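Hydroxyethylthiazole kinase (Pyrococcus horikoshii, PDB 3HPD) probably phosphorylates the hydroxyl group of 4-methyl-5-beta-hydroxyethylthiazole with ATP and magnesium, a step on the route to thiamine diphosphate. Local coordinates at residues Leu17-Asn23 / Ala57-Asn63; Asn32-Leu37 / Tyr243-Tyr247; Lys87-Pro93 / Gly113-Lys118; Glu144-Lys148 / Ala167-Val171; Leu186-Val190 / Lys233-His239. All blocks are in the same frame, centred on the assembly; numbering follows the deposited sequence.

Contact 1: Leu17-Asn23 / Ala57-Asn63; sequences LVHNITN and ADAVVIN
The amides of Asn23 and Asn63 meet at the C-terminal end of the paired strands with their planes 72° apart. ND2 of Asn23 gives a hydrogen to Asn63 OD1 at 2.8 Å; the acceptor lies close to the donor's amide plane, while the donor stands above the Asn63 carbonyl plane, off its lone pairs. That oxygen also accepts from Gly65 N, so two bonds fix the turn of the amide. CG of Asn63 stands anti to the backbone N (chi1 -176°), carrying its amide to Asn23; Asn63 CB lies 3.2 Å from Thr22 OG1. Val60 CG2 nears the His19 ring obliquely; His19 NE2 bonds Ala44 O, and its buried ND1 has no partner in the model.

Along the strands the backbone forms a parallel ladder: Val61 N donates to His19 O at 2.7 Å, and Val61 O accepts from Ile21 N at 2.9 Å. Asp58 closes the other end, its N on Leu17 O and its OD2 taking Leu17 N (2.9 Å) on the anti lone pair. On the face turned to helix 193-205, Val18 CG1 touches Val61 CG2 at 3.6 Å; His19, Ile21, Val60 and Ile62 look toward helices 50-56 and 69-85. Such a parallel pair between helices belongs to the Rossmann-like core of ribokinase-type kinases; the side chain of Asn20 lies about 4 Å from that of Met43 of the predicted substrate site.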
# COMPACT_ATOMS: atom_id res chain seq x y z
N LEU A 17 -9.94 17.54 7.59
CA LEU A 17 -8.83 16.64 7.85
C LEU A 17 -9.45 15.39 8.47
O LEU A 17 -10.09 15.47 9.52
CB LEU A 17 -7.83 17.27 8.83
CG LEU A 17 -6.66 16.39 9.30
CD1 LEU A 17 -5.86 15.92 8.09
CD2 LEU A 17 -5.77 17.18 10.25
N VAL A 18 -9.27 14.25 7.82
CA VAL A 18 -9.85 13.01 8.32
C VAL A 18 -8.77 12.07 8.83
O VAL A 18 -7.94 11.58 8.07
CB VAL A 18 -10.67 12.30 7.21
CG1 VAL A 18 -11.32 11.03 7.75
CG2 VAL A 18 -11.72 13.25 6.66
N HIS A 19 -8.78 11.85 10.14
CA HIS A 19 -7.80 10.99 10.80
C HIS A 19 -8.19 9.52 10.65
O HIS A 19 -9.27 9.11 11.08
CB HIS A 19 -7.72 11.35 12.28
CG HIS A 19 -6.79 10.48 13.07
ND1 HIS A 19 -6.77 10.48 14.45
CD2 HIS A 19 -5.86 9.59 12.68
CE1 HIS A 19 -5.86 9.62 14.87
NE2 HIS A 19 -5.29 9.07 13.82
N ASN A 20 -7.31 8.73 10.04
CA ASN A 20 -7.57 7.31 9.84
C ASN A 20 -6.65 6.42 10.67
O ASN A 20 -5.43 6.58 10.65
CB ASN A 20 -7.38 6.91 8.36
CG ASN A 20 -8.40 7.54 7.44
OD1 ASN A 20 -9.27 6.86 6.90
ND2 ASN A 20 -8.30 8.85 7.26
N ILE A 21 -7.25 5.49 11.41
CA ILE A 21 -6.51 4.49 12.17
C ILE A 21 -7.07 3.31 11.39
O ILE A 21 -8.14 2.78 11.70
CB ILE A 21 -6.95 4.45 13.64
CG1 ILE A 21 -6.73 5.83 14.27
CG2 ILE A 21 -6.15 3.39 14.39
CD1 ILE A 21 -7.22 5.95 15.69
N THR A 22 -6.34 2.92 10.35
CA THR A 22 -6.84 1.91 9.45
C THR A 22 -5.98 0.67 9.20
O THR A 22 -4.99 0.43 9.91
CB THR A 22 -7.18 2.62 8.12
OG1 THR A 22 -7.92 1.75 7.26
CG2 THR A 22 -5.90 3.09 7.42
N ASN A 23 -6.36 -0.14 8.21
CA ASN A 23 -5.63 -1.37 7.92
C ASN A 23 -4.55 -1.22 6.85
O ASN A 23 -4.61 -0.34 6.00
CB ASN A 23 -6.62 -2.51 7.59
CG ASN A 23 -7.16 -2.44 6.18
OD1 ASN A 23 -6.43 -2.59 5.21
ND2 ASN A 23 -8.48 -2.25 6.06
N ALA A 57 -7.71 16.78 13.86
CA ALA A 57 -8.68 16.26 12.91
C ALA A 57 -10.11 16.76 13.06
O ALA A 57 -10.50 17.28 14.10
CB ALA A 57 -8.68 14.73 12.97
N ASP A 58 -10.89 16.58 12.00
CA ASP A 58 -12.29 16.98 11.98
C ASP A 58 -13.19 15.75 12.07
O ASP A 58 -14.39 15.86 12.32
CB ASP A 58 -12.59 17.76 10.70
CG ASP A 58 -11.80 19.05 10.62
OD1 ASP A 58 -11.92 19.87 11.56
OD2 ASP A 58 -11.05 19.25 9.64
N ALA A 59 -12.60 14.58 11.88
CA ALA A 59 -13.32 13.33 11.96
C ALA A 59 -12.32 12.20 12.10
O ALA A 59 -11.15 12.34 11.72
CB ALA A 59 -14.17 13.13 10.70
N VAL A 60 -12.77 11.08 12.67
CA VAL A 60 -11.90 9.93 12.87
C VAL A 60 -12.52 8.69 12.23
O VAL A 60 -13.69 8.38 12.46
CB VAL A 60 -11.67 9.65 14.38
CG1 VAL A 60 -10.79 8.42 14.56
CG2 VAL A 60 -11.03 10.86 15.04
N VAL A 61 -11.74 7.99 11.42
CA VAL A 61 -12.20 6.76 10.76
C VAL A 61 -11.40 5.59 11.32
O VAL A 61 -10.17 5.59 11.27
CB VAL A 61 -12.00 6.84 9.23
CG1 VAL A 61 -12.34 5.50 8.58
CG2 VAL A 61 -12.88 7.94 8.65
N ILE A 62 -12.10 4.60 11.86
CA ILE A 62 -11.47 3.41 12.43
C ILE A 62 -11.82 2.21 11.55
O ILE A 62 -12.98 1.94 11.27
CB ILE A 62 -11.96 3.15 13.87
CG1 ILE A 62 -11.55 4.32 14.77
CG2 ILE A 62 -11.37 1.84 14.40
CD1 ILE A 62 -12.13 4.26 16.17
N ASN A 63 -10.79 1.49 11.12
CA ASN A 63 -10.95 0.33 10.25
C ASN A 63 -10.11 -0.81 10.85
O ASN A 63 -8.89 -0.71 10.91
CB ASN A 63 -10.45 0.69 8.85
CG ASN A 63 -10.66 -0.42 7.85
OD1 ASN A 63 -10.33 -1.57 8.11
ND2 ASN A 63 -11.19 -0.08 6.68

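Contact 2: Asn32-Leu37 / Tyr243-Tyr247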
# COMPACT_ATOMS: atom_id res chain seq x y z
N ASN A 32 -5.67 8.32 -0.89
CA ASN A 32 -5.85 8.90 -2.20
C ASN A 32 -7.32 9.11 -2.55
O ASN A 32 -7.65 10.01 -3.32
CB ASN A 32 -5.16 8.05 -3.27
CG ASN A 32 -3.68 8.33 -3.35
OD1 ASN A 32 -3.25 9.47 -3.18
ND2 ASN A 32 -2.89 7.29 -3.62
N ALA A 33 -8.20 8.28 -1.99
CA ALA A 33 -9.62 8.44 -2.25
C ALA A 33 -10.06 9.76 -1.60
O ALA A 33 -10.80 10.55 -2.19
CB ALA A 33 -10.41 7.27 -1.66
N LEU A 34 -9.58 10.00 -0.38
CA LEU A 34 -9.92 11.23 0.33
C LEU A 34 -9.37 12.45 -0.40
O LEU A 34 -10.07 13.46 -0.54
CB LEU A 34 -9.39 11.19 1.77
CG LEU A 34 -10.28 10.43 2.76
CD1 LEU A 34 -9.51 10.09 4.02
CD2 LEU A 34 -11.50 11.30 3.08
N LEU A 35 -8.13 12.38 -0.86
CA LEU A 35 -7.54 13.51 -1.58
C LEU A 35 -8.29 13.81 -2.88
O LEU A 35 -8.52 14.97 -3.22
CB LEU A 35 -6.06 13.25 -1.89
CG LEU A 35 -5.08 13.32 -0.71
CD1 LEU A 35 -3.71 12.86 -1.19
CD2 LEU A 35 -5.01 14.74 -0.16
N ALA A 36 -8.68 12.77 -3.60
CA ALA A 36 -9.40 12.96 -4.86
C ALA A 36 -10.75 13.64 -4.61
O ALA A 36 -11.16 14.51 -5.38
CB ALA A 36 -9.62 11.61 -5.55
N LEU A 37 -11.43 13.25 -3.53
CA LEU A 37 -12.73 13.83 -3.20
C LEU A 37 -12.61 15.31 -2.84
O LEU A 37 -13.51 16.10 -3.13
CB LEU A 37 -13.37 13.09 -2.03
CG LEU A 37 -14.76 13.59 -1.60
CD1 LEU A 37 -15.79 13.13 -2.62
CD2 LEU A 37 -15.11 13.07 -0.22
N TYR A 243 -10.48 7.00 -8.57
CA TYR A 243 -9.92 8.25 -8.05
C TYR A 243 -10.21 9.39 -9.01
O TYR A 243 -10.50 10.50 -8.58
CB TYR A 243 -8.41 8.11 -7.87
CG TYR A 243 -8.03 6.94 -6.99
CD1 TYR A 243 -8.21 7.00 -5.61
CD2 TYR A 243 -7.55 5.76 -7.55
CE1 TYR A 243 -7.91 5.90 -4.80
CE2 TYR A 243 -7.24 4.66 -6.75
CZ TYR A 243 -7.43 4.74 -5.38
OH TYR A 243 -7.11 3.66 -4.57
N ASP A 244 -10.11 9.11 -10.30
CA ASP A 244 -10.37 10.13 -11.31
C ASP A 244 -11.76 10.70 -11.14
O ASP A 244 -11.95 11.92 -11.17
CB ASP A 244 -10.23 9.56 -12.72
CG ASP A 244 -8.79 9.34 -13.12
OD1 ASP A 244 -7.89 9.61 -12.31
OD2 ASP A 244 -8.56 8.89 -14.26
N TRP A 245 -12.74 9.82 -10.94
CA TRP A 245 -14.11 10.29 -10.80
C TRP A 245 -14.50 10.84 -9.44
O TRP A 245 -15.45 11.62 -9.34
CB TRP A 245 -15.07 9.20 -11.28
CG TRP A 245 -15.10 9.22 -12.78
CD1 TRP A 245 -14.41 8.40 -13.63
CD2 TRP A 245 -15.69 10.24 -13.59
NE1 TRP A 245 -14.53 8.85 -14.93
CE2 TRP A 245 -15.32 9.98 -14.93
CE3 TRP A 245 -16.51 11.34 -13.32
CZ2 TRP A 245 -15.73 10.79 -15.99
CZ3 TRP A 245 -16.91 12.15 -14.38
CH2 TRP A 245 -16.52 11.87 -15.70
N LEU A 246 -13.79 10.46 -8.39
CA LEU A 246 -14.10 11.02 -7.08
C LEU A 246 -13.71 12.49 -7.15
O LEU A 246 -14.24 13.33 -6.43
CB LEU A 246 -13.30 10.32 -5.98
CG LEU A 246 -13.86 8.96 -5.57
CD1 LEU A 246 -12.95 8.30 -4.53
CD2 LEU A 246 -15.28 9.15 -5.00
N TYR A 247 -12.79 12.78 -8.06
CA TYR A 247 -12.29 14.14 -8.29
C TYR A 247 -13.17 14.90 -9.28
O TYR A 247 -13.47 16.08 -9.08
CB TYR A 247 -10.86 14.05 -8.86
CG TYR A 247 -10.22 15.37 -9.20
CD1 TYR A 247 -9.65 16.18 -8.21
CD2 TYR A 247 -10.14 15.81 -10.52
CE1 TYR A 247 -9.01 17.37 -8.53
CE2 TYR A 247 -9.50 17.00 -10.85
CZ TYR A 247 -8.94 17.78 -9.85
OH TYR A 247 -8.30 18.96 -10.18
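Ala36 CB lies against the facing helix turn, 3.9 Å from Leu246 CB and 3.3 Å from Tyr243 O. One turn earlier Ala33 CB receives Leu246 CD1 at 4.0 Å. Such short groups let the helix backbones come close.

Carbonyl oxygens add a second kind of contact. Ala36 O takes a CA-H...O approach from Tyr247 CA at 3.1 Å and lies at the edge of the Tyr247 ring, while Leu246 O meets Leu37 CA at 3.6 Å.

The aromatic contact is made by Tyr243: its CE1 lies 3.8 Å from Asn32 CB, with Ala33 N at the ring edge. Its hydroxyl is bonded to His239 and Thr29. A leucine in place of Tyr243 would probably open a gap beside Asn32 and leave His239 and Thr29 without their shared hydroxyl partner. Asn32 OD1 accepts from Thr191 N of the second subunit, so the pair borders the subunit interface.

The axes of 32-37 and 243-247 approach to 7.8 Å at 32°, close helix packing in which the alanines of one helix receive the larger side chains of the other, here joining helix 27-37 to helix 235-248.

Contact 3: Lys87-Pro93 / Gly113-Lys118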
# COMPACT_ATOMS: atom_id res chain seq x y z
N LYS A 87 -15.53 14.76 18.22
CA LYS A 87 -15.13 14.57 16.82
C LYS A 87 -15.90 13.34 16.33
O LYS A 87 -15.85 12.28 16.96
CB LYS A 87 -13.62 14.34 16.72
CG LYS A 87 -12.76 15.50 17.21
CD LYS A 87 -13.06 16.79 16.46
CE LYS A 87 -12.26 17.97 17.01
NZ LYS A 87 -10.81 17.90 16.68
N PRO A 88 -16.61 13.46 15.20
CA PRO A 88 -17.36 12.30 14.69
C PRO A 88 -16.48 11.09 14.37
O PRO A 88 -15.37 11.23 13.86
CB PRO A 88 -18.08 12.85 13.47
CG PRO A 88 -17.15 13.92 12.99
CD PRO A 88 -16.74 14.60 14.28
N ILE A 89 -16.99 9.90 14.69
CA ILE A 89 -16.27 8.66 14.47
C ILE A 89 -17.00 7.74 13.49
O ILE A 89 -18.20 7.52 13.60
CB ILE A 89 -16.10 7.88 15.78
CG1 ILE A 89 -15.36 8.74 16.81
CG2 ILE A 89 -15.34 6.57 15.53
CD1 ILE A 89 -15.43 8.21 18.21
N VAL A 90 -16.25 7.20 12.52
CA VAL A 90 -16.79 6.26 11.54
C VAL A 90 -16.09 4.93 11.78
O VAL A 90 -14.86 4.87 11.80
CB VAL A 90 -16.50 6.69 10.09
CG1 VAL A 90 -17.06 5.65 9.12
CG2 VAL A 90 -17.12 8.06 9.81
N LEU A 91 -16.86 3.87 11.98
CA LEU A 91 -16.28 2.55 12.20
C LEU A 91 -16.62 1.58 11.08
O LEU A 91 -17.78 1.42 10.72
CB LEU A 91 -16.78 1.95 13.52
CG LEU A 91 -16.43 0.48 13.75
CD1 LEU A 91 -14.91 0.32 13.92
CD2 LEU A 91 -17.15 -0.05 14.98
N ASP A 92 -15.59 0.94 10.52
CA ASP A 92 -15.80 -0.05 9.48
C ASP A 92 -15.30 -1.35 10.13
O ASP A 92 -14.09 -1.58 10.22
CB ASP A 92 -14.97 0.25 8.23
CG ASP A 92 -15.37 -0.62 7.06
OD1 ASP A 92 -15.74 -1.79 7.30
OD2 ASP A 92 -15.29 -0.14 5.91
N PRO A 93 -16.23 -2.20 10.58
CA PRO A 93 -15.96 -3.48 11.24
C PRO A 93 -15.54 -4.59 10.29
O PRO A 93 -16.14 -5.67 10.29
CB PRO A 93 -17.29 -3.79 11.92
CG PRO A 93 -18.26 -3.35 10.86
CD PRO A 93 -17.68 -2.02 10.38
N GLY A 113 -19.31 4.23 21.69
CA GLY A 113 -20.06 5.14 20.84
C GLY A 113 -19.38 5.66 19.59
O GLY A 113 -18.29 6.22 19.65
N VAL A 114 -20.05 5.47 18.46
CA VAL A 114 -19.55 5.95 17.17
C VAL A 114 -20.69 6.73 16.52
O VAL A 114 -21.84 6.64 16.96
CB VAL A 114 -19.12 4.79 16.23
CG1 VAL A 114 -18.11 3.90 16.93
CG2 VAL A 114 -20.34 3.99 15.79
N ASP A 115 -20.38 7.48 15.47
CA ASP A 115 -21.39 8.28 14.79
C ASP A 115 -21.92 7.60 13.54
O ASP A 115 -23.04 7.86 13.12
CB ASP A 115 -20.80 9.65 14.46
CG ASP A 115 -20.47 10.43 15.71
OD1 ASP A 115 -21.40 11.02 16.29
OD2 ASP A 115 -19.29 10.44 16.12
N VAL A 116 -21.10 6.72 12.96
CA VAL A 116 -21.49 5.97 11.78
C VAL A 116 -20.87 4.58 11.84
O VAL A 116 -19.68 4.44 12.13
CB VAL A 116 -21.01 6.64 10.46
CG1 VAL A 116 -21.30 5.73 9.27
CG2 VAL A 116 -21.71 7.98 10.27
N LEU A 117 -21.68 3.56 11.59
CA LEU A 117 -21.22 2.17 11.55
C LEU A 117 -21.53 1.75 10.12
O LEU A 117 -22.67 1.82 9.68
CB LEU A 117 -22.00 1.29 12.54
CG LEU A 117 -21.73 -0.22 12.44
CD1 LEU A 117 -20.27 -0.52 12.76
CD2 LEU A 117 -22.64 -0.98 13.40
N LYS A 118 -20.51 1.32 9.40
CA LYS A 118 -20.68 0.92 8.02
C LYS A 118 -20.08 -0.43 7.66
O LYS A 118 -18.89 -0.61 7.77
CB LYS A 118 -20.03 1.91 7.06
CG LYS A 118 -20.32 1.47 5.65
CD LYS A 118 -19.23 1.73 4.58
CE LYS A 118 -17.88 0.95 4.80
NZ LYS A 118 -17.95 -0.56 5.02
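Ile89 and Asp115 are bound in both directions where the strands begin. Asp115 OD2 accepts Ile89 N at 2.8 Å on its anti side, a little out of the carboxylate plane, with CG beside the backbone N (chi1 -65°). Ile89 O in turn accepts two amides, Asp115 N on a lone pair and Val116 N at 3.1 Å. An alanine at Asp115 is likely to leave Ile89 N without its side-chain acceptor and the pairing less firmly held.

The parallel ladder, part of the beta-alpha-beta unit of strand 89-92, helix 100-112 and strand 116-120, continues through Leu91, whose N bonds Val116 O at 2.9 Å and whose O bonds Lys118 N at 3.0 Å.

Among the apolar contacts, Leu91 CD2 and Leu117 CD1 run side by side at 3.9 Å, and the Pro93 ring crosses Leu117 at about a right angle.

The ionic contact comes last. Lys118, bent at its outer torsions, brings NZ to Asp92 OD2 at 2.8 Å in a salt bridge whose hydrogen bond is weak. Lys118 belongs to the predicted ATP site, near a phosphate ion probably from the crystallisation medium; the carboxylate probably steadies its ammonium where anionic phosphate could be drawn in.

Contact 4: Glu144-Lys148 / Ala167-Val171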
# COMPACT_ATOMS: atom_id res chain seq x y z
N GLU A 144 -33.20 -7.14 0.11
CA GLU A 144 -33.71 -5.80 0.37
C GLU A 144 -34.55 -5.55 1.64
O GLU A 144 -34.15 -4.73 2.46
CB GLU A 144 -34.47 -5.28 -0.85
CG GLU A 144 -33.62 -4.37 -1.75
CD GLU A 144 -32.64 -5.12 -2.64
OE1 GLU A 144 -33.10 -5.92 -3.49
OE2 GLU A 144 -31.42 -4.91 -2.49
N GLU A 145 -35.69 -6.21 1.80
CA GLU A 145 -36.49 -5.97 3.01
C GLU A 145 -35.70 -6.37 4.25
O GLU A 145 -35.75 -5.69 5.28
CB GLU A 145 -37.81 -6.74 2.96
CG GLU A 145 -39.05 -5.87 2.77
CD GLU A 145 -39.27 -4.88 3.91
OE1 GLU A 145 -39.34 -5.31 5.08
OE2 GLU A 145 -39.39 -3.67 3.63
N GLU A 146 -34.98 -7.48 4.16
CA GLU A 146 -34.19 -7.97 5.27
C GLU A 146 -33.01 -7.04 5.57
O GLU A 146 -32.68 -6.81 6.73
CB GLU A 146 -33.69 -9.39 4.97
CG GLU A 146 -32.86 -10.02 6.08
CD GLU A 146 -32.53 -11.47 5.80
OE1 GLU A 146 -32.61 -11.89 4.63
OE2 GLU A 146 -32.20 -12.20 6.77
N ALA A 147 -32.39 -6.51 4.53
CA ALA A 147 -31.26 -5.59 4.70
C ALA A 147 -31.75 -4.29 5.33
O ALA A 147 -31.08 -3.71 6.18
CB ALA A 147 -30.61 -5.31 3.35
N LYS A 148 -32.93 -3.85 4.90
CA LYS A 148 -33.52 -2.62 5.43
C LYS A 148 -33.83 -2.78 6.92
O LYS A 148 -33.54 -1.89 7.72
CB LYS A 148 -34.80 -2.27 4.68
CG LYS A 148 -35.48 -1.02 5.20
CD LYS A 148 -36.61 -0.54 4.31
CE LYS A 148 -37.77 -1.51 4.30
NZ LYS A 148 -39.08 -0.79 4.32
N ALA A 167 -25.73 -4.62 -3.14
CA ALA A 167 -26.16 -4.22 -4.48
C ALA A 167 -26.94 -2.92 -4.28
O ALA A 167 -26.78 -1.96 -5.02
CB ALA A 167 -27.04 -5.30 -5.09
N VAL A 168 -27.79 -2.93 -3.26
CA VAL A 168 -28.57 -1.76 -2.88
C VAL A 168 -28.10 -1.48 -1.46
O VAL A 168 -28.08 -2.38 -0.62
CB VAL A 168 -30.09 -2.05 -2.86
CG1 VAL A 168 -30.84 -0.84 -2.31
CG2 VAL A 168 -30.59 -2.38 -4.26
N ASP A 169 -27.69 -0.24 -1.18
CA ASP A 169 -27.23 0.10 0.16
C ASP A 169 -28.39 0.70 0.95
O ASP A 169 -29.24 1.38 0.38
CB ASP A 169 -26.11 1.15 0.12
CG ASP A 169 -24.97 0.75 -0.78
OD1 ASP A 169 -24.28 -0.26 -0.48
OD2 ASP A 169 -24.76 1.44 -1.79
N TYR A 170 -28.40 0.45 2.25
CA TYR A 170 -29.42 1.01 3.13
C TYR A 170 -28.71 1.76 4.24
O TYR A 170 -27.73 1.28 4.81
CB TYR A 170 -30.31 -0.08 3.71
CG TYR A 170 -31.30 -0.60 2.69
CD1 TYR A 170 -32.42 0.15 2.34
CD2 TYR A 170 -31.07 -1.80 2.02
CE1 TYR A 170 -33.29 -0.28 1.34
CE2 TYR A 170 -31.92 -2.23 1.02
CZ TYR A 170 -33.03 -1.47 0.69
OH TYR A 170 -33.87 -1.89 -0.32
N VAL A 171 -29.20 2.96 4.54
CA VAL A 171 -28.62 3.80 5.58
C VAL A 171 -29.77 4.26 6.46
O VAL A 171 -30.79 4.72 5.96
CB VAL A 171 -27.94 5.05 4.97
CG1 VAL A 171 -27.08 5.74 6.02
CG2 VAL A 171 -27.12 4.65 3.76
O HOH W 1 -28.77 -5.71 -1.75
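Lys148 and Tyr170 bring their CA atoms to 5.9 Å where the helix of 144-148 runs at 29° to strand 169-171, the axes passing 8.8 Å apart. The Tyr170 ring fills the space between. Its CG is anti to the carbonyl carbon (chi1 -76°), and the ring reaches toward the helix so that one face lies under Lys148. CB of that lysine sits over the ring centre, 4.2 Å from the centroid and 13° off the normal, a CH-pi contact made by the root of the side chain while its ammonium end leads away. Lys148 N also lies over this face, but its hydrogen goes to Glu144 O within the helix at 2.9 Å. Ala147 CB adds an oblique touch on Tyr170 CD2 at 3.8 Å.

Strand 169-172 is antiparallel to strand 161-165, which bonds it through Val164, and helix 144-157 covers this end of the mixed sheet; Asp169 and Val171 turn to helix 210-231, giving the alpha-beta-alpha layering of the ribokinase-like fold.

Glu144 crosses Val168 at about a right angle, its bent chain laying OE2 3.2 Å from Val168 CB. On the solvent side of the contact a water donates to Glu144 OE2 at 2.9 Å and accepts from Val168 N in a weak bond of 3.3 Å.

Contact 5: Leu186-Val190 / Lys233-His239; sequences LLGRV and KYPGSFH
Leu186 and Phe238 form the tight heart of this contact, in which the loop leading to helix 193-205 of the ribokinase-like fold packs against the first turn of helix 235-248. The side chains slide past each other in opposite directions, Leu186 CD2 lying over one face of the Phe238 ring, 3.9 Å from its centroid and offset toward the rim. Chi1 of 171° swings the Phe238 ring opposite its own backbone N and toward the loop. Val190 CG2 meets the same ring at its edge, in plane, 3.7 Å from Phe238 CD2, and Leu187 CD2 closes on Phe238 CZ at 3.8 Å.

The outer side is looser. Arg189 touches Pro235 through its CB, 3.8 Å from Pro235 CG, while its guanidinium reaches a weak bond with Leu35 O of the third subunit. The CB of exposed Lys233 points away from the loop, though Lys233 O lies 3.6 Å from Leu186 CD2; its NZ bonds Tyr229 O.

Toward Gly192, a residue of the predicted substrate site, the packing is close again. His239, whose NE2 is bonded to Tyr243 OH, carries Val190 CG1 over one face of its imidazole, 3.9 Å from the ring centroid and 18° off the normal.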
# COMPACT_ATOMS: atom_id res chain seq x y z
N LEU A 186 -18.15 -4.52 -10.50
CA LEU A 186 -16.71 -4.70 -10.62
C LEU A 186 -15.98 -4.26 -9.34
O LEU A 186 -14.81 -4.59 -9.15
CB LEU A 186 -16.15 -3.93 -11.83
CG LEU A 186 -14.72 -4.31 -12.23
CD1 LEU A 186 -14.63 -5.81 -12.50
CD2 LEU A 186 -14.30 -3.53 -13.46
N LEU A 187 -16.68 -3.53 -8.48
CA LEU A 187 -16.09 -3.09 -7.22
C LEU A 187 -15.68 -4.34 -6.45
O LEU A 187 -14.79 -4.29 -5.60
CB LEU A 187 -17.09 -2.28 -6.39
CG LEU A 187 -17.32 -0.82 -6.79
CD1 LEU A 187 -18.40 -0.22 -5.90
CD2 LEU A 187 -16.02 -0.02 -6.65
N GLY A 188 -16.34 -5.46 -6.74
CA GLY A 188 -16.02 -6.70 -6.07
C GLY A 188 -14.64 -7.23 -6.41
O GLY A 188 -14.13 -8.13 -5.74
N ARG A 189 -14.02 -6.67 -7.45
CA ARG A 189 -12.69 -7.11 -7.87
C ARG A 189 -11.59 -6.14 -7.47
O ARG A 189 -10.45 -6.25 -7.92
CB ARG A 189 -12.65 -7.35 -9.38
CG ARG A 189 -13.62 -8.41 -9.87
CD ARG A 189 -13.50 -9.70 -9.07
NE ARG A 189 -14.27 -10.78 -9.69
CZ ARG A 189 -13.76 -11.68 -10.53
NH1 ARG A 189 -12.47 -11.65 -10.83
NH2 ARG A 189 -14.55 -12.60 -11.07
N VAL A 190 -11.93 -5.16 -6.64
CA VAL A 190 -10.96 -4.19 -6.15
C VAL A 190 -11.04 -4.28 -4.63
O VAL A 190 -12.12 -4.16 -4.05
CB VAL A 190 -11.30 -2.76 -6.62
CG1 VAL A 190 -10.24 -1.78 -6.12
CG2 VAL A 190 -11.37 -2.73 -8.14
N LYS A 233 -13.16 -1.40 -18.16
CA LYS A 233 -13.90 -2.64 -17.90
C LYS A 233 -13.14 -3.71 -17.11
O LYS A 233 -13.71 -4.75 -16.79
CB LYS A 233 -14.35 -3.25 -19.22
CG LYS A 233 -15.06 -2.28 -20.16
CD LYS A 233 -16.43 -1.90 -19.64
CE LYS A 233 -17.13 -0.92 -20.56
NZ LYS A 233 -16.38 0.37 -20.66
N TYR A 234 -11.87 -3.45 -16.80
CA TYR A 234 -11.06 -4.43 -16.09
C TYR A 234 -10.55 -3.85 -14.76
O TYR A 234 -10.30 -2.66 -14.66
CB TYR A 234 -9.92 -4.86 -17.00
CG TYR A 234 -10.44 -5.15 -18.40
CD1 TYR A 234 -11.32 -6.21 -18.63
CD2 TYR A 234 -10.09 -4.34 -19.48
CE1 TYR A 234 -11.85 -6.44 -19.90
CE2 TYR A 234 -10.61 -4.57 -20.75
CZ TYR A 234 -11.49 -5.62 -20.95
OH TYR A 234 -12.00 -5.84 -22.21
N PRO A 235 -10.39 -4.71 -13.74
CA PRO A 235 -9.94 -4.39 -12.37
C PRO A 235 -8.83 -3.36 -12.15
O PRO A 235 -8.97 -2.48 -11.31
CB PRO A 235 -9.58 -5.75 -11.78
CG PRO A 235 -10.51 -6.67 -12.49
CD PRO A 235 -10.42 -6.18 -13.91
N GLY A 236 -7.71 -3.50 -12.87
CA GLY A 236 -6.62 -2.56 -12.69
C GLY A 236 -6.94 -1.15 -13.14
O GLY A 236 -6.82 -0.19 -12.37
N SER A 237 -7.36 -1.02 -14.39
CA SER A 237 -7.72 0.29 -14.95
C SER A 237 -8.95 0.87 -14.26
O SER A 237 -9.06 2.08 -14.10
CB SER A 237 -7.97 0.16 -16.45
OG SER A 237 -6.81 -0.29 -17.12
N PHE A 238 -9.87 -0.00 -13.87
CA PHE A 238 -11.09 0.42 -13.19
C PHE A 238 -10.74 1.06 -11.84
O PHE A 238 -11.28 2.10 -11.48
CB PHE A 238 -12.00 -0.80 -12.98
CG PHE A 238 -13.19 -0.55 -12.09
CD1 PHE A 238 -14.26 0.24 -12.52
CD2 PHE A 238 -13.26 -1.14 -10.83
CE1 PHE A 238 -15.38 0.44 -11.70
CE2 PHE A 238 -14.38 -0.96 -10.01
CZ PHE A 238 -15.44 -0.17 -10.45
N HIS A 239 -9.81 0.44 -11.12
CA HIS A 239 -9.37 0.95 -9.82
C HIS A 239 -8.84 2.37 -9.96
O HIS A 239 -9.18 3.26 -9.18
CB HIS A 239 -8.27 0.04 -9.24
CG HIS A 239 -7.78 0.45 -7.89
ND1 HIS A 239 -6.66 -0.09 -7.31
CD2 HIS A 239 -8.27 1.35 -7.00
CE1 HIS A 239 -6.47 0.46 -6.12
NE2 HIS A 239 -7.43 1.34 -5.91

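How the contacts relate
From the N terminus, contact 1 opens at strand 17-21 and closes at strand 59-63, round a loop that holds strand 40-43. Contact 2 starts within that loop, at helix 27-37, and closes only at helix 235-248, so the two cross; Leu34 touches Val18 and Asn20 where they meet. Contacts 3, 4 and 5 then follow in series, all inside the span of contact 2. Contact 3 extends the sheet of contact 1, since strands 59-63 and 89-92 are neighbours, and contact 4 ties a helix to the antiparallel end of that sheet. Contact 5 shares helix 235-248 with contact 2, joining it to the loop before helix 193-205.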